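PDB 3SYY: exonuclease from Laribacter hongkongensis, which digests double-stranded DNA with strict 5'-to-3' polarity as a magnesium-binding alkaline exonuclease of the lambda-exonuclease-like PD-(D/E)XK family. Local coordinates for the interface of chains A and B. Numbering follows the deposited sequence. Chains: chain A/B, Exonuclease.

The interface of chains A and B. Residues chain A 44, 48-49; chain B 118, 122, 158-160, 163.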
ATOM      1  N   ILE A  44     -22.690   2.896   7.476  1.00 28.87           N
ATOM      2  CA  ILE A  44     -23.126   2.744   8.905  1.00 29.86           C
ATOM      3  C   ILE A  44     -22.373   3.718   9.789  1.00 29.01           C
ATOM      4  O   ILE A  44     -22.985   4.502  10.544  1.00 28.85           O
ATOM      5  CB  ILE A  44     -22.983   1.304   9.408  1.00 29.33           C
ATOM      6  CG1 ILE A  44     -24.006   0.439   8.691  1.00 31.08           C
ATOM      7  CG2 ILE A  44     -23.157   1.243  10.978  1.00 32.69           C
ATOM      8  CD1 ILE A  44     -23.736  -1.060   8.767  1.00 28.63           C
ATOM      9  N   LEU A  48     -23.944   6.869  11.944  1.00 31.12           N
ATOM     10  CA  LEU A  48     -23.809   6.837  13.414  1.00 31.31           C
ATOM     11  C   LEU A  48     -22.961   7.947  13.973  1.00 32.24           C
ATOM     12  O   LEU A  48     -23.350   8.580  14.987  1.00 32.45           O
ATOM     13  CB  LEU A  48     -23.242   5.477  13.864  1.00 30.63           C
ATOM     14  CG  LEU A  48     -24.239   4.335  13.816  1.00 30.15           C
ATOM     15  CD1 LEU A  48     -23.498   2.992  14.098  1.00 30.94           C
ATOM     16  CD2 LEU A  48     -25.442   4.593  14.831  1.00 30.95           C
ATOM     17  N   THR A  49     -21.817   8.220  13.326  1.00 32.66           N
ATOM     18  CA  THR A  49     -20.883   9.241  13.830  1.00 33.50           C
ATOM     19  C   THR A  49     -21.176  10.654  13.327  1.00 35.33           C
ATOM     20  O   THR A  49     -20.722  11.667  13.925  1.00 33.44           O
ATOM     21  CB  THR A  49     -19.431   8.939  13.409  1.00 34.33           C
ATOM     22  OG1 THR A  49     -19.329   9.026  11.969  1.00 33.50           O
ATOM     23  CG2 THR A  49     -19.025   7.569  13.875  1.00 33.06           C
TER
ATOM     24  N   THR B 118     -13.796   3.039  13.556  1.00 25.40           N
ATOM     25  CA  THR B 118     -15.142   2.969  14.142  1.00 25.03           C
ATOM     26  C   THR B 118     -15.722   1.629  13.909  1.00 24.68           C
ATOM     27  O   THR B 118     -16.302   1.051  14.820  1.00 23.39           O
ATOM     28  CB  THR B 118     -16.030   4.056  13.533  1.00 23.34           C
ATOM     29  OG1 THR B 118     -15.444   5.297  13.903  1.00 25.05           O
ATOM     30  CG2 THR B 118     -17.465   3.983  14.117  1.00 24.84           C
ATOM     31  N   ILE B 122     -17.219  -1.186  16.484  1.00 25.29           N
ATOM     32  CA  ILE B 122     -18.576  -1.718  16.319  1.00 26.93           C
ATOM     33  C   ILE B 122     -18.572  -3.231  16.246  1.00 27.90           C
ATOM     34  O   ILE B 122     -19.415  -3.919  16.870  1.00 27.75           O
ATOM     35  CB  ILE B 122     -19.301  -1.081  15.082  1.00 25.52           C
ATOM     36  CG1 ILE B 122     -19.555   0.391  15.418  1.00 27.34           C
ATOM     37  CG2 ILE B 122     -20.584  -1.873  14.727  1.00 27.21           C
ATOM     38  CD1 ILE B 122     -20.097   1.263  14.253  1.00 32.69           C
ATOM     39  N   ARG B 158     -16.234   9.010  18.475  1.00 29.69           N
ATOM     40  CA  ARG B 158     -17.016   9.555  17.334  1.00 29.99           C
ATOM     41  C   ARG B 158     -18.459   9.102  17.356  1.00 28.92           C
ATOM     42  O   ARG B 158     -19.294   9.680  16.658  1.00 28.81           O
ATOM     43  CB  ARG B 158     -16.371   9.159  16.002  1.00 28.73           C
ATOM     44  CG  ARG B 158     -15.002   9.802  15.862  1.00 31.06           C
ATOM     45  CD  ARG B 158     -14.163   9.161  14.731  1.00 32.78           C
ATOM     46  NE  ARG B 158     -13.668   7.865  15.166  1.00 33.44           N
ATOM     47  CZ  ARG B 158     -12.650   7.222  14.596  1.00 36.08           C
ATOM     48  NH1 ARG B 158     -11.997   7.799  13.574  1.00 33.16           N
ATOM     49  NH2 ARG B 158     -12.265   6.037  15.074  1.00 28.05           N
ATOM     50  N   LEU B 159     -18.743   8.052  18.138  1.00 27.74           N
ATOM     51  CA  LEU B 159     -20.028   7.381  18.137  1.00 27.19           C
ATOM     52  C   LEU B 159     -20.985   8.049  19.138  1.00 28.93           C
ATOM     53  O   LEU B 159     -20.538   8.815  19.955  1.00 27.07           O
ATOM     54  CB  LEU B 159     -19.818   5.915  18.503  1.00 27.13           C
ATOM     55  CG  LEU B 159     -19.245   5.098  17.330  1.00 29.77           C
ATOM     56  CD1 LEU B 159     -18.833   3.768  17.782  1.00 25.26           C
ATOM     57  CD2 LEU B 159     -20.307   4.924  16.228  1.00 28.45           C
ATOM     58  N   PRO B 160     -22.299   7.733  19.079  1.00 30.62           N
ATOM     59  CA  PRO B 160     -23.222   8.202  20.144  1.00 31.47           C
ATOM     60  C   PRO B 160     -22.721   7.712  21.512  1.00 31.93           C
ATOM     61  O   PRO B 160     -22.052   6.676  21.579  1.00 29.83           O
ATOM     62  CB  PRO B 160     -24.511   7.442  19.817  1.00 32.07           C
ATOM     63  CG  PRO B 160     -24.461   7.305  18.312  1.00 33.76           C
ATOM     64  CD  PRO B 160     -22.998   6.889  18.108  1.00 30.51           C
ATOM     65  N   MET B 163     -22.580   4.067  22.660  1.00 30.61           N
ATOM     66  CA  MET B 163     -21.745   3.122  21.868  1.00 29.01           C
ATOM     67  C   MET B 163     -20.244   3.406  21.944  1.00 28.91           C
ATOM     68  O   MET B 163     -19.471   2.697  21.325  1.00 29.14           O
ATOM     69  CB  MET B 163     -22.138   3.178  20.383  1.00 29.16           C
ATOM     70  CG  MET B 163     -23.504   2.676  20.092  1.00 30.82           C
ATOM     71  SD  MET B 163     -23.812   2.735  18.281  1.00 35.50           S
ATOM     72  CE  MET B 163     -25.560   2.334  18.229  1.00 36.89           C
TER
HETATM   73  O   HOH W   1     -20.262  11.982  16.579  1.00 35.08           O
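A:Leu48 and A:Thr49, at the C-terminal end of helix 34-49, pack on a mostly apolar shelf of chain B in a subunit interface between two copies of the same protein within the deposited three-chain assembly. The shelf is built from helix 118-127, the 158-160 loop and the 3-10 turn 161-163, so unlike surfaces meet, as would suit identical chains joined head to tail in a ring.

A:Leu48 meets three chain B side chains, each through a different part of it. A:Leu48 CB rests on CD2 of B:Leu159 at 3.8 Å. Chi1 of -75° sets CG beside the backbone N and, with chi2 of 172°, the two methyls point to different partners: A:Leu48 CD1 reaches the end of B:Ile122, 3.8 Å from B:Ile122 CD1, while A:Leu48 CD2 turns toward CE of B:Met163, a looser contact at 4.1 Å. The B:Met163 chain is extended beyond CG and crosses the leucine nearly at a right angle, bringing its terminal methyl to the leucine branch.

A:Thr49 turns its methyl, not its hydroxyl, toward chain B. Chi1 of 65° sets OG1 between the backbone N and carbonyl carbon and leaves CG2 pointing across, where A:Thr49 CG2 touches CB of B:Arg158 and CD2 of B:Leu159, and lies 3.9 Å from B:Thr118 CG2. B:Leu159 CD2 thus touches both chain A residues, spanning from one to the other. The guanidinium of B:Arg158 bends away from this contact, with OG1 of B:Thr118, in its own chain, on one face and set toward the rim.

Beside the apolar contacts, CG and CD of B:Pro160 rest against the carbonyl O of A:Leu48, CD at 3.6 Å from it. Water 1 bridges the main chains, 2.7 Å from A:Thr49 O and 2.5 Å from B:Arg158 O. By seating a helix end on a neighbour's loop and helix, this patch would help hold neighbouring subunits together in a ring-shaped trimer like that of lambda exonuclease, where the ring encircles DNA and supports processive digestion; a similar role here is likely.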